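Local coordinates for protein HTH-type transcriptional activator AmpR (Citrobacter freundii, PDB 3KOS) that regulates transcription of the inducible AmpC beta-lactamase gene as a LysR-family DNA-binding factor, represented here by its effector-binding domain, at residues A[17-22]-A[180-185]; A[25-30]-A[43-48]; A[61-66]-A[76-81]. All blocks are in the same frame, centred on the assembly; numbering follows the deposited sequence.

Contact 1. Residues A[17-22]-A[180-185]; sequences GVVGTF and GSYWIT. With MES (2-(N-morpholino)-ethanesulfonic acid), chain B.
Phe22 and Tyr182 form the apolar heart of this contact between the first turn of helix 20-37 and strand 181-187. Phe22 CD2 lies over one face of the tyrosine ring, toward its rim, 3.6 Å from Tyr182 CG. The ring centroids are 5.3 Å apart and the planes are inclined at 48°. The two side chains run past each other in opposite directions. Phe22 has CG anti to its backbone N (chi1 -172°), which carries the ring from the helix toward the strand. Val19, the N-cap residue of the helix, adds a methyl group: its CG1 is 3.9 Å from Tyr182 CE1.

The polar interactions run through a bound MES molecule, probably from the crystallisation liquor. Its sulfonate takes a hydrogen bond from each segment. Tyr182 OH donates to MES O3S at 2.7 Å, and this oxygen lies at the edge of the tyrosine ring, near its plane. Thr21 OG1 donates to MES O2S, also at 2.7 Å. Thr21 OG1 is placed beside its own backbone N, with chi1 at -62°, while the methyl branch turns to Tyr182. There Thr21 CG2 makes a van der Waals contact with the hydroxyl, 3.4 Å from Tyr182 OH. Val19 CG2 touches the sulfonate at 3.8 Å from MES O3S. Ser139 binds the same molecule, and Met159 packs on both Thr21 and Tyr182.

LysR effector domains share the periplasmic-binding-protein fold, in which effectors bind between two subdomains. A sulfonate gripped by hydroxyls, including those of Thr21 and Tyr182 beside the helix start, is consistent with a pocket that accepts an anionic group. The ring carbons of Tyr182 pack against Phe22 and Val19, which probably helps to orient the hydroxyl.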
ATOM      1  N   GLY A  17       6.784  11.222   7.783  1.00  8.18           N
ATOM      2  CA  GLY A  17       6.412  10.355   6.672  1.00  9.02           C
ATOM      3  C   GLY A  17       6.793   8.923   7.005  1.00  9.00           C
ATOM      4  O   GLY A  17       7.970   8.625   7.204  1.00  8.80           O
ATOM      5  N   VAL A  18       5.803   8.032   7.048  1.00  7.93           N
ATOM      6  CA  VAL A  18       6.001   6.686   7.572  1.00  6.21           C
ATOM      7  C   VAL A  18       5.740   5.639   6.481  1.00  7.59           C
ATOM      8  O   VAL A  18       4.691   5.666   5.851  1.00  6.92           O
ATOM      9  CB  VAL A  18       5.020   6.406   8.748  1.00  9.31           C
ATOM     10  CG1 VAL A  18       5.290   5.027   9.359  1.00  7.55           C
ATOM     11  CG2 VAL A  18       5.153   7.486   9.826  1.00 11.25           C
ATOM     12  N   VAL A  19       6.673   4.715   6.269  1.00  6.85           N
ATOM     13  CA  VAL A  19       6.412   3.640   5.306  1.00  7.25           C
ATOM     14  C   VAL A  19       5.123   2.923   5.728  1.00  6.66           C
ATOM     15  O   VAL A  19       4.922   2.632   6.907  1.00  6.01           O
ATOM     16  CB  VAL A  19       7.620   2.669   5.164  1.00  7.73           C
ATOM     17  CG1 VAL A  19       8.009   2.039   6.525  1.00  6.89           C
ATOM     18  CG2 VAL A  19       7.332   1.597   4.126  1.00  7.14           C
ATOM     19  N   GLY A  20       4.235   2.666   4.766  1.00  7.11           N
ATOM     20  CA  GLY A  20       2.886   2.243   5.094  1.00  8.22           C
ATOM     21  C   GLY A  20       2.847   0.987   5.937  1.00  7.59           C
ATOM     22  O   GLY A  20       2.027   0.851   6.854  1.00  7.55           O
ATOM     23  N   THR A  21       3.737   0.055   5.617  1.00  7.21           N
ATOM     24  CA  THR A  21       3.789  -1.216   6.321  1.00  8.51           C
ATOM     25  C   THR A  21       3.998  -1.007   7.819  1.00  8.65           C
ATOM     26  O   THR A  21       3.352  -1.653   8.650  1.00  8.67           O
ATOM     27  CB  THR A  21       4.884  -2.111   5.738  1.00  9.29           C
ATOM     28  OG1 THR A  21       4.568  -2.384   4.360  1.00 10.73           O
ATOM     29  CG2 THR A  21       4.965  -3.426   6.499  1.00  9.89           C
ATOM     30  N   PHE A  22       4.898  -0.097   8.160  1.00  7.05           N
ATOM     31  CA  PHE A  22       5.151   0.231   9.571  1.00  7.28           C
ATOM     32  C   PHE A  22       3.989   0.980  10.214  1.00  7.92           C
ATOM     33  O   PHE A  22       3.689   0.766  11.386  1.00  8.19           O
ATOM     34  CB  PHE A  22       6.426   1.048   9.708  1.00  6.04           C
ATOM     35  CG  PHE A  22       6.874   1.266  11.136  1.00  7.45           C
ATOM     36  CD1 PHE A  22       6.473   2.389  11.830  1.00  6.63           C
ATOM     37  CD2 PHE A  22       7.715   0.356  11.764  1.00  7.74           C
ATOM     38  CE1 PHE A  22       6.896   2.608  13.135  1.00  7.98           C
ATOM     39  CE2 PHE A  22       8.140   0.566  13.074  1.00  7.72           C
ATOM     40  CZ  PHE A  22       7.726   1.694  13.758  1.00 11.08           C
ATOM     41  N   GLY A 180      16.997  -6.091   6.342  1.00 12.80           N
ATOM     42  CA  GLY A 180      16.771  -4.708   6.723  1.00 13.95           C
ATOM     43  C   GLY A 180      15.931  -4.600   7.982  1.00 13.98           C
ATOM     44  O   GLY A 180      15.347  -5.589   8.434  1.00 11.90           O
ATOM     45  N   SER A 181      15.880  -3.398   8.561  1.00 11.32           N
ATOM     46  CA  SER A 181      15.093  -3.149   9.767  1.00 10.46           C
ATOM     47  C   SER A 181      14.313  -1.856   9.595  1.00 11.48           C
ATOM     48  O   SER A 181      14.396  -1.214   8.559  1.00 10.18           O
ATOM     49  CB  SER A 181      16.013  -3.006  10.987  1.00 13.23           C
ATOM     50  OG  SER A 181      16.793  -4.166  11.170  1.00 16.12           O
ATOM     51  N   TYR A 182      13.563  -1.462  10.616  1.00 10.27           N
ATOM     52  CA  TYR A 182      12.883  -0.171  10.556  1.00  8.79           C
ATOM     53  C   TYR A 182      13.679   0.876  11.315  1.00  9.57           C
ATOM     54  O   TYR A 182      14.161   0.621  12.425  1.00 10.39           O
ATOM     55  CB  TYR A 182      11.433  -0.271  11.056  1.00  8.26           C
ATOM     56  CG  TYR A 182      10.571  -1.076  10.094  1.00  7.29           C
ATOM     57  CD1 TYR A 182      10.117  -0.515   8.900  1.00  7.92           C
ATOM     58  CD2 TYR A 182      10.244  -2.394  10.368  1.00  9.37           C
ATOM     59  CE1 TYR A 182       9.356  -1.252   8.002  1.00  9.12           C
ATOM     60  CE2 TYR A 182       9.479  -3.147   9.473  1.00  8.61           C
ATOM     61  CZ  TYR A 182       9.035  -2.567   8.297  1.00 10.75           C
ATOM     62  OH  TYR A 182       8.284  -3.308   7.396  1.00 11.34           O
ATOM     63  N   TRP A 183      13.827   2.039  10.692  1.00  9.42           N
ATOM     64  CA  TRP A 183      14.621   3.138  11.241  1.00 11.09           C
ATOM     65  C   TRP A 183      13.827   4.428  11.193  1.00 11.09           C
ATOM     66  O   TRP A 183      12.923   4.584  10.366  1.00  8.98           O
ATOM     67  CB  TRP A 183      15.873   3.351  10.385  1.00 11.10           C
ATOM     68  CG  TRP A 183      16.787   2.184  10.340  1.00 14.18           C
ATOM     69  CD1 TRP A 183      16.659   1.063   9.572  1.00 12.95           C
ATOM     70  CD2 TRP A 183      18.000   2.025  11.088  1.00 14.08           C
ATOM     71  NE1 TRP A 183      17.714   0.209   9.806  1.00 15.41           N
ATOM     72  CE2 TRP A 183      18.550   0.776  10.732  1.00 15.98           C
ATOM     73  CE3 TRP A 183      18.669   2.815  12.032  1.00 17.90           C
ATOM     74  CZ2 TRP A 183      19.740   0.301  11.278  1.00 16.67           C
ATOM     75  CZ3 TRP A 183      19.853   2.342  12.577  1.00 17.82           C
ATOM     76  CH2 TRP A 183      20.373   1.095  12.198  1.00 17.96           C
ATOM     77  N   ILE A 184      14.173   5.364  12.069  1.00  9.29           N
ATOM     78  CA  ILE A 184      13.669   6.727  11.925  1.00  9.71           C
ATOM     79  C   ILE A 184      14.848   7.637  11.540  1.00  9.93           C
ATOM     80  O   ILE A 184      15.916   7.556  12.136  1.00 12.58           O
ATOM     81  CB  ILE A 184      12.946   7.219  13.208  1.00 10.35           C
ATOM     82  CG1 ILE A 184      12.281   8.586  12.966  1.00 12.16           C
ATOM     83  CG2 ILE A 184      13.892   7.241  14.407  1.00 13.31           C
ATOM     84  CD1 ILE A 184      11.215   8.965  14.016  1.00 10.81           C
ATOM     85  N   THR A 185      14.665   8.476  10.534  1.00 10.43           N
ATOM     86  CA  THR A 185      15.786   9.245  10.005  1.00 11.40           C
ATOM     87  C   THR A 185      15.471  10.729   9.859  1.00 12.70           C
ATOM     88  O   THR A 185      14.342  11.111   9.537  1.00 11.60           O
ATOM     89  CB  THR A 185      16.309   8.662   8.651  1.00 14.61           C
ATOM     90  OG1 THR A 185      15.361   8.893   7.599  1.00 11.51           O
ATOM     91  CG2 THR A 185      16.554   7.172   8.780  1.00 14.79           C
TER
HETATM   92  O1  MES B 302      13.301  -2.920  -0.121  1.00 27.38           O
HETATM   93  C2  MES B 302      12.477  -4.049  -0.026  0.65 24.01           C
HETATM   94  C3  MES B 302      11.405  -3.892   1.061  1.00 21.76           C
HETATM   95  N4  MES B 302      10.769  -2.556   1.051  0.45 22.69           N
HETATM   96  C5  MES B 302      11.126  -1.771  -0.153  1.00 24.75           C
HETATM   97  C6  MES B 302      12.648  -1.694  -0.327  0.78 28.38           C
HETATM   98  C7  MES B 302       9.295  -2.549   1.324  1.00 22.52           C
HETATM   99  C8  MES B 302       9.069  -2.279   2.782  0.85 19.48           C
HETATM  100  S   MES B 302       7.976  -2.724   3.611  0.76 17.48           S
HETATM  101  O1S MES B 302       8.086  -4.338   3.777  0.81 17.79           O
HETATM  102  O2S MES B 302       6.742  -2.244   2.704  1.00 15.02           O
HETATM  103  O3S MES B 302       8.118  -1.991   5.011  0.94 13.83           O

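Contact 2. Residues A[25-30]-A[43-48]; sequences GCLFPL and LHISTH
Helix 25-30 runs nearly antiparallel to strand 43-48, at 157° between their directions, with the axes 11.9 Å apart at closest approach. Phe28 and Leu27 on the helix meet Ile45 and Thr47 on the strand. The two elements belong to a beta-alpha-beta unit made of strand 12-19, helix 20-37 and strand 41-48. The helix connects two parallel neighbouring strands and packs on their sheet. It has a wider pi-type turn at 25-27 and a kink at Pro29.

The side-chain contact is apolar. Ile45 points from the strand toward the helix and receives both helix residues on different branches. Its CG2 branch meets Phe28, while its longer branch ends at Leu27, where Ile45 CD1 and Leu27 CD2 are 4.4 Å apart. This second contact is looser. Phe28 has CG beside its backbone N (chi1 -76°), and its ring extends to the strand. Further along the ring, Phe28 CZ is 4.3 Å from Thr47 CG2. Thr47 thus offers its methyl group to the helix. Its hydroxyl bonds instead to Asp137 of the second subunit.

The strand is at the edge of the sheet within its own chain. Backbone atoms of Ile45 and Thr47 hydrogen-bond to the second subunit, and Met134 of that subunit packs on both Phe28 and Ile45. The contact is therefore buried partly by the dimer. On the helix side, Trp202 of helix 194-209 packs on Leu27. The nearest approach across the two segments is at the ring edge of Phe28, where Ile45 CG2 lies close to the ring plane, 3.9 Å from Phe28 CE1.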
ATOM      1  N   GLY A  25       1.297  -1.760  10.737  1.00  9.14           N
ATOM      2  CA  GLY A  25       1.691  -2.905  11.535  1.00 10.06           C
ATOM      3  C   GLY A  25       2.251  -2.565  12.898  1.00 11.87           C
ATOM      4  O   GLY A  25       2.368  -3.443  13.749  1.00 14.48           O
ATOM      5  N   CYS A  26       2.585  -1.298  13.113  1.00  9.19           N
ATOM      6  CA  CYS A  26       3.237  -0.903  14.363  1.00  9.42           C
ATOM      7  C   CYS A  26       2.780   0.449  14.923  1.00 12.34           C
ATOM      8  O   CYS A  26       2.294   0.530  16.053  1.00 12.18           O
ATOM      9  CB  CYS A  26       4.758  -0.918  14.183  1.00  8.84           C
ATOM     10  SG  CYS A  26       5.708  -0.495  15.684  1.00 15.70           S
ATOM     11  N   LEU A  27       2.942   1.517  14.146  1.00  9.88           N
ATOM     12  CA  LEU A  27       2.745   2.865  14.684  1.00  8.19           C
ATOM     13  C   LEU A  27       1.301   3.224  15.019  1.00  9.06           C
ATOM     14  O   LEU A  27       1.026   3.769  16.085  1.00 10.26           O
ATOM     15  CB  LEU A  27       3.324   3.912  13.727  1.00  7.07           C
ATOM     16  CG  LEU A  27       3.261   5.347  14.243  1.00 10.80           C
ATOM     17  CD1 LEU A  27       4.056   5.460  15.550  1.00 10.95           C
ATOM     18  CD2 LEU A  27       3.791   6.302  13.177  1.00 12.92           C
ATOM     19  N   PHE A  28       0.379   2.962  14.099  1.00  8.59           N
ATOM     20  CA  PHE A  28      -0.993   3.419  14.286  1.00  9.58           C
ATOM     21  C   PHE A  28      -1.623   2.898  15.579  1.00 11.82           C
ATOM     22  O   PHE A  28      -2.264   3.658  16.300  1.00 12.50           O
ATOM     23  CB  PHE A  28      -1.868   3.094  13.062  1.00 12.21           C
ATOM     24  CG  PHE A  28      -1.639   4.010  11.887  1.00 11.20           C
ATOM     25  CD1 PHE A  28      -0.802   5.104  11.992  1.00 14.29           C
ATOM     26  CD2 PHE A  28      -2.279   3.774  10.671  1.00 11.23           C
ATOM     27  CE1 PHE A  28      -0.595   5.950  10.902  1.00 13.82           C
ATOM     28  CE2 PHE A  28      -2.084   4.611   9.592  1.00 12.08           C
ATOM     29  CZ  PHE A  28      -1.243   5.695   9.699  1.00 12.37           C
ATOM     30  N   PRO A  29      -1.425   1.612  15.888  1.00 11.47           N
ATOM     31  CA  PRO A  29      -1.999   1.097  17.134  1.00 16.06           C
ATOM     32  C   PRO A  29      -1.415   1.788  18.372  1.00 16.29           C
ATOM     33  O   PRO A  29      -2.052   1.787  19.426  1.00 17.97           O
ATOM     34  CB  PRO A  29      -1.587  -0.374  17.123  1.00 18.63           C
ATOM     35  CG  PRO A  29      -1.428  -0.713  15.658  1.00 18.57           C
ATOM     36  CD  PRO A  29      -0.842   0.538  15.056  1.00 14.90           C
ATOM     37  N   LEU A  30      -0.224   2.361  18.235  1.00 11.40           N
ATOM     38  CA  LEU A  30       0.449   3.001  19.370  1.00 13.51           C
ATOM     39  C   LEU A  30       0.192   4.499  19.472  1.00 16.02           C
ATOM     40  O   LEU A  30       0.595   5.130  20.455  1.00 15.17           O
ATOM     41  CB  LEU A  30       1.952   2.753  19.299  1.00 13.73           C
ATOM     42  CG  LEU A  30       2.363   1.288  19.439  1.00 15.23           C
ATOM     43  CD1 LEU A  30       3.827   1.109  19.124  1.00 18.43           C
ATOM     44  CD2 LEU A  30       2.040   0.794  20.841  1.00 24.70           C
ATOM     45  N   LEU A  43       0.792  16.233  15.557  1.00 13.06           N
ATOM     46  CA  LEU A  43       1.466  15.244  14.729  1.00 12.89           C
ATOM     47  C   LEU A  43       0.773  15.110  13.376  1.00 13.06           C
ATOM     48  O   LEU A  43      -0.405  14.770  13.309  1.00 12.66           O
ATOM     49  CB  LEU A  43       1.476  13.897  15.455  1.00 14.89           C
ATOM     50  CG  LEU A  43       2.119  12.716  14.735  1.00 17.40           C
ATOM     51  CD1 LEU A  43       3.547  13.056  14.372  1.00 16.51           C
ATOM     52  CD2 LEU A  43       2.065  11.480  15.627  1.00 13.87           C
ATOM     53  N   HIS A  44       1.513  15.388  12.306  1.00 10.37           N
ATOM     54  CA  HIS A  44       1.006  15.251  10.947  1.00 14.36           C
ATOM     55  C   HIS A  44       1.630  14.009  10.317  1.00 11.76           C
ATOM     56  O   HIS A  44       2.804  14.014   9.971  1.00 11.36           O
ATOM     57  CB  HIS A  44       1.390  16.467  10.111  1.00 13.64           C
ATOM     58  CG  HIS A  44       0.718  17.730  10.543  1.00 17.15           C
ATOM     59  ND1 HIS A  44      -0.099  18.459   9.707  1.00 21.42           N
ATOM     60  CD2 HIS A  44       0.728  18.386  11.728  1.00 17.33           C
ATOM     61  CE1 HIS A  44      -0.554  19.518  10.355  1.00 21.99           C
ATOM     62  NE2 HIS A  44      -0.070  19.495  11.584  1.00 18.55           N
ATOM     63  N   ILE A  45       0.844  12.949  10.174  1.00 11.02           N
ATOM     64  CA  ILE A  45       1.363  11.708   9.620  1.00  8.79           C
ATOM     65  C   ILE A  45       0.958  11.532   8.167  1.00 11.51           C
ATOM     66  O   ILE A  45      -0.195  11.753   7.812  1.00 10.54           O
ATOM     67  CB  ILE A  45       0.837  10.503  10.395  1.00  9.72           C
ATOM     68  CG1 ILE A  45       1.327  10.586  11.839  1.00 12.59           C
ATOM     69  CG2 ILE A  45       1.292   9.211   9.736  1.00 13.48           C
ATOM     70  CD1 ILE A  45       0.820   9.486  12.693  1.00 19.85           C
ATOM     71  N   SER A  46       1.916  11.142   7.336  1.00 10.66           N
ATOM     72  CA  SER A  46       1.623  10.755   5.957  1.00  9.94           C
ATOM     73  C   SER A  46       2.345   9.443   5.706  1.00  8.50           C
ATOM     74  O   SER A  46       3.333   9.157   6.374  1.00 10.41           O
ATOM     75  CB  SER A  46       2.098  11.831   4.980  1.00 12.74           C
ATOM     76  OG  SER A  46       3.492  12.047   5.107  1.00 12.35           O
ATOM     77  N   THR A  47       1.839   8.626   4.787  1.00  9.73           N
ATOM     78  CA  THR A  47       2.498   7.359   4.498  1.00  8.79           C
ATOM     79  C   THR A  47       3.179   7.399   3.136  1.00  9.91           C
ATOM     80  O   THR A  47       2.815   8.191   2.265  1.00 12.29           O
ATOM     81  CB  THR A  47       1.520   6.151   4.548  1.00  9.34           C
ATOM     82  OG1 THR A  47       0.547   6.286   3.509  1.00  9.71           O
ATOM     83  CG2 THR A  47       0.819   6.081   5.906  1.00  9.87           C
ATOM     84  N   HIS A  48       4.167   6.533   2.960  1.00  9.76           N
ATOM     85  CA  HIS A  48       4.888   6.432   1.699  1.00 10.61           C
ATOM     86  C   HIS A  48       5.232   4.967   1.444  1.00  9.58           C
ATOM     87  O   HIS A  48       4.969   4.109   2.295  1.00  7.61           O
ATOM     88  CB  HIS A  48       6.146   7.321   1.712  1.00 10.28           C
ATOM     89  CG  HIS A  48       7.098   7.039   2.842  1.00  8.56           C
ATOM     90  ND1 HIS A  48       7.947   5.952   2.847  1.00  8.39           N
ATOM     91  CD2 HIS A  48       7.363   7.723   3.982  1.00  8.64           C
ATOM     92  CE1 HIS A  48       8.680   5.970   3.946  1.00 10.09           C
ATOM     93  NE2 HIS A  48       8.344   7.033   4.651  1.00  7.30           N
TER

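Contact 3. Residues A[61-66]-A[76-81]; sequences YTIRYG and QYLCSA
Tyr65 has CG anti to its backbone N (chi1 174°), and this stretches the ring along to Ala81. Leu78 instead has CG beside its backbone N (chi1 -64°) and an extended second torsion, which brings CD1 to Ile63. Both meetings join residues 61-66 to 76-81. The strands that carry them are not neighbours in the mixed sheet, because strand 181-187 lies between them.

Leu78 CD1 is 3.7 Å from Ile63 CG2 and also touches the CG1 branch of Ile63. The two side chains cross at about a right angle. Phe22 and Leu203 each pack on both residues, so they join the sheet to helices 20-37 and 194-209. Leu78 and Cys79 both face Tyr182, forming a classic beta bulge in strand 73-86.

The Tyr65 ring lies between Ala81, at its CD2/CE2 edge, and the bound MES, about 4 Å from its other side. Ala81 CB is near the ring plane, 3.7 Å from Tyr65 CE2. The phenol end is tied to the backbone by water 1. Tyr65 OH donates to water 1 at 2.7 Å, and water 1 donates to Ala81 O at 2.8 Å.

The chemistry is thus divided along the strands. Methyl groups meet within the hydrophobic core, whereas at the far end of the Tyr65 ring a water links the hydroxyl to the carbonyl of Ala81 and probably helps to fix the end of the ring.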
ATOM      1  N   TYR A  61      10.776  13.940  10.163  1.00 10.57           N
ATOM      2  CA  TYR A  61      11.310  12.593  10.259  1.00  8.76           C
ATOM      3  C   TYR A  61      10.744  11.711   9.147  1.00  8.55           C
ATOM      4  O   TYR A  61       9.627  11.931   8.678  1.00  9.99           O
ATOM      5  CB  TYR A  61      10.883  11.945  11.572  1.00  9.28           C
ATOM      6  CG  TYR A  61      11.752  12.252  12.775  1.00  9.56           C
ATOM      7  CD1 TYR A  61      13.140  12.236  12.690  1.00 12.34           C
ATOM      8  CD2 TYR A  61      11.173  12.500  14.012  1.00 10.31           C
ATOM      9  CE1 TYR A  61      13.930  12.488  13.813  1.00 13.23           C
ATOM     10  CE2 TYR A  61      11.950  12.755  15.126  1.00 12.34           C
ATOM     11  CZ  TYR A  61      13.322  12.751  15.019  1.00 13.82           C
ATOM     12  OH  TYR A  61      14.075  13.000  16.152  1.00 14.98           O
ATOM     13  N   THR A  62      11.510  10.693   8.780  1.00  7.63           N
ATOM     14  CA  THR A  62      11.051   9.643   7.871  1.00  9.27           C
ATOM     15  C   THR A  62      11.189   8.300   8.581  1.00 10.59           C
ATOM     16  O   THR A  62      12.251   7.978   9.113  1.00 10.20           O
ATOM     17  CB  THR A  62      11.928   9.598   6.616  1.00 14.15           C
ATOM     18  OG1 THR A  62      11.917  10.881   5.981  1.00 13.30           O
ATOM     19  CG2 THR A  62      11.422   8.538   5.636  1.00 11.82           C
ATOM     20  N   ILE A  63      10.119   7.514   8.621  1.00  7.46           N
ATOM     21  CA  ILE A  63      10.260   6.161   9.132  1.00  7.39           C
ATOM     22  C   ILE A  63      10.305   5.256   7.916  1.00  8.54           C
ATOM     23  O   ILE A  63       9.457   5.363   7.042  1.00  7.20           O
ATOM     24  CB  ILE A  63       9.135   5.784  10.087  1.00  7.53           C
ATOM     25  CG1 ILE A  63       9.263   6.628  11.374  1.00  7.16           C
ATOM     26  CG2 ILE A  63       9.207   4.291  10.395  1.00  7.88           C
ATOM     27  CD1 ILE A  63       8.129   6.422  12.378  1.00  8.54           C
ATOM     28  N   ARG A  64      11.324   4.404   7.850  1.00  9.55           N
ATOM     29  CA  ARG A  64      11.613   3.666   6.633  1.00 11.29           C
ATOM     30  C   ARG A  64      12.233   2.308   6.918  1.00  9.45           C
ATOM     31  O   ARG A  64      12.713   2.042   8.027  1.00  9.71           O
ATOM     32  CB  ARG A  64      12.574   4.485   5.765  1.00 10.48           C
ATOM     33  CG  ARG A  64      13.945   4.636   6.377  1.00 12.47           C
ATOM     34  CD  ARG A  64      14.582   5.959   5.958  1.00 14.13           C
ATOM     35  NE  ARG A  64      14.589   6.120   4.509  1.00 19.38           N
ATOM     36  CZ  ARG A  64      15.001   7.219   3.886  1.00 22.23           C
ATOM     37  NH1 ARG A  64      14.971   7.287   2.558  1.00 15.99           N
ATOM     38  NH2 ARG A  64      15.442   8.249   4.593  1.00 17.50           N
ATOM     39  N   TYR A  65      12.242   1.459   5.894  1.00  8.43           N
ATOM     40  CA  TYR A  65      12.862   0.146   5.967  1.00 10.47           C
ATOM     41  C   TYR A  65      14.215   0.223   5.281  1.00 10.96           C
ATOM     42  O   TYR A  65      14.321   0.754   4.176  1.00  9.54           O
ATOM     43  CB  TYR A  65      11.989  -0.867   5.222  1.00 11.55           C
ATOM     44  CG  TYR A  65      12.569  -2.264   5.077  1.00 12.17           C
ATOM     45  CD1 TYR A  65      13.358  -2.598   3.981  1.00 13.09           C
ATOM     46  CD2 TYR A  65      12.294  -3.257   6.013  1.00 11.01           C
ATOM     47  CE1 TYR A  65      13.872  -3.877   3.823  1.00 15.53           C
ATOM     48  CE2 TYR A  65      12.804  -4.548   5.865  1.00 11.81           C
ATOM     49  CZ  TYR A  65      13.587  -4.845   4.759  1.00 13.24           C
ATOM     50  OH  TYR A  65      14.101  -6.106   4.592  1.00 13.93           O
ATOM     51  N   GLY A  66      15.249  -0.308   5.929  1.00 12.98           N
ATOM     52  CA  GLY A  66      16.561  -0.316   5.316  1.00 14.48           C
ATOM     53  C   GLY A  66      17.677  -0.742   6.248  1.00 15.75           C
ATOM     54  O   GLY A  66      17.437  -1.392   7.270  1.00 12.78           O
ATOM     55  N   GLN A  76      18.167   6.401  13.487  1.00 16.51           N
ATOM     56  CA  GLN A  76      18.010   5.695  14.747  1.00 16.63           C
ATOM     57  C   GLN A  76      17.193   4.416  14.562  1.00 15.43           C
ATOM     58  O   GLN A  76      16.135   4.431  13.942  1.00 15.47           O
ATOM     59  CB  GLN A  76      17.366   6.604  15.801  1.00 18.96           C
ATOM     60  CG  GLN A  76      17.032   5.881  17.091  1.00 24.51           C
ATOM     61  CD  GLN A  76      17.007   6.807  18.295  1.00 35.86           C
ATOM     62  OE1 GLN A  76      16.477   7.921  18.229  1.00 35.52           O
ATOM     63  NE2 GLN A  76      17.579   6.347  19.407  1.00 36.41           N
ATOM     64  N   TYR A  77      17.701   3.307  15.086  1.00 14.49           N
ATOM     65  CA  TYR A  77      17.072   2.000  14.923  1.00 16.20           C
ATOM     66  C   TYR A  77      15.759   1.963  15.687  1.00 13.08           C
ATOM     67  O   TYR A  77      15.685   2.415  16.835  1.00 14.91           O
ATOM     68  CB  TYR A  77      18.026   0.910  15.426  1.00 15.58           C
ATOM     69  CG  TYR A  77      17.536  -0.525  15.319  1.00 15.63           C
ATOM     70  CD1 TYR A  77      16.813  -1.107  16.348  1.00 17.05           C
ATOM     71  CD2 TYR A  77      17.844  -1.304  14.210  1.00 15.84           C
ATOM     72  CE1 TYR A  77      16.385  -2.420  16.267  1.00 17.87           C
ATOM     73  CE2 TYR A  77      17.431  -2.627  14.124  1.00 16.19           C
ATOM     74  CZ  TYR A  77      16.701  -3.176  15.160  1.00 17.69           C
ATOM     75  OH  TYR A  77      16.283  -4.487  15.086  1.00 21.02           O
ATOM     76  N   LEU A  78      14.709   1.451  15.046  1.00 10.97           N
ATOM     77  CA  LEU A  78      13.414   1.321  15.707  1.00 10.89           C
ATOM     78  C   LEU A  78      13.172  -0.114  16.126  1.00 12.25           C
ATOM     79  O   LEU A  78      13.014  -0.401  17.305  1.00 13.16           O
ATOM     80  CB  LEU A  78      12.269   1.802  14.802  1.00  9.61           C
ATOM     81  CG  LEU A  78      12.295   3.290  14.430  1.00  9.94           C
ATOM     82  CD1 LEU A  78      11.155   3.605  13.471  1.00  8.99           C
ATOM     83  CD2 LEU A  78      12.206   4.160  15.688  1.00  9.79           C
ATOM     84  N   CYS A  79      13.135  -1.023  15.157  1.00 12.45           N
ATOM     85  CA  CYS A  79      12.878  -2.422  15.472  1.00 12.88           C
ATOM     86  C   CYS A  79      13.247  -3.320  14.296  1.00 14.45           C
ATOM     87  O   CYS A  79      13.430  -2.849  13.163  1.00 11.51           O
ATOM     88  CB  CYS A  79      11.408  -2.634  15.866  1.00 11.36           C
ATOM     89  SG  CYS A  79      10.225  -2.470  14.480  1.00 14.24           S
ATOM     90  N   SER A  80      13.354  -4.614  14.572  1.00 13.30           N
ATOM     91  CA  SER A  80      13.735  -5.570  13.539  1.00 13.05           C
ATOM     92  C   SER A  80      12.583  -5.829  12.574  1.00 12.87           C
ATOM     93  O   SER A  80      11.432  -5.490  12.857  1.00 11.44           O
ATOM     94  CB  SER A  80      14.201  -6.879  14.183  1.00 12.51           C
ATOM     95  OG  SER A  80      13.175  -7.418  15.002  1.00 14.56           O
ATOM     96  N   ALA A  81      12.903  -6.456  11.444  1.00  9.76           N
ATOM     97  CA  ALA A  81      11.933  -6.703  10.392  1.00 11.02           C
ATOM     98  C   ALA A  81      12.201  -8.048   9.726  1.00  9.55           C
ATOM     99  O   ALA A  81      12.177  -8.163   8.499  1.00 12.73           O
ATOM    100  CB  ALA A  81      11.970  -5.567   9.364  1.00 10.40           C
TER
HETATM  101  O   HOH W   1      14.314  -7.656   6.826  1.00 14.08           O

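In the fold
All three contacts are buried and belong to one mixed sheet and the helices packed on it. Contacts 1 and 3 have centres about 4 Å apart and use alternating strands of the sheet: 12-19 and 181-187 for contact 1, 61-66 and 73-86 for contact 3. Contact 2 lies farther out, at the edge strand 41-48, where the second subunit completes the burial. Helix 20-37 serves contact 1 with its first turn and contact 2 with its next turns. Backbone hydrogen bonds between sheet neighbours join the contacts, as from Val18 to Ser46. Contact 2 is purely apolar. Contacts 1 and 3 add polar bridges, one through a ligand and one through water.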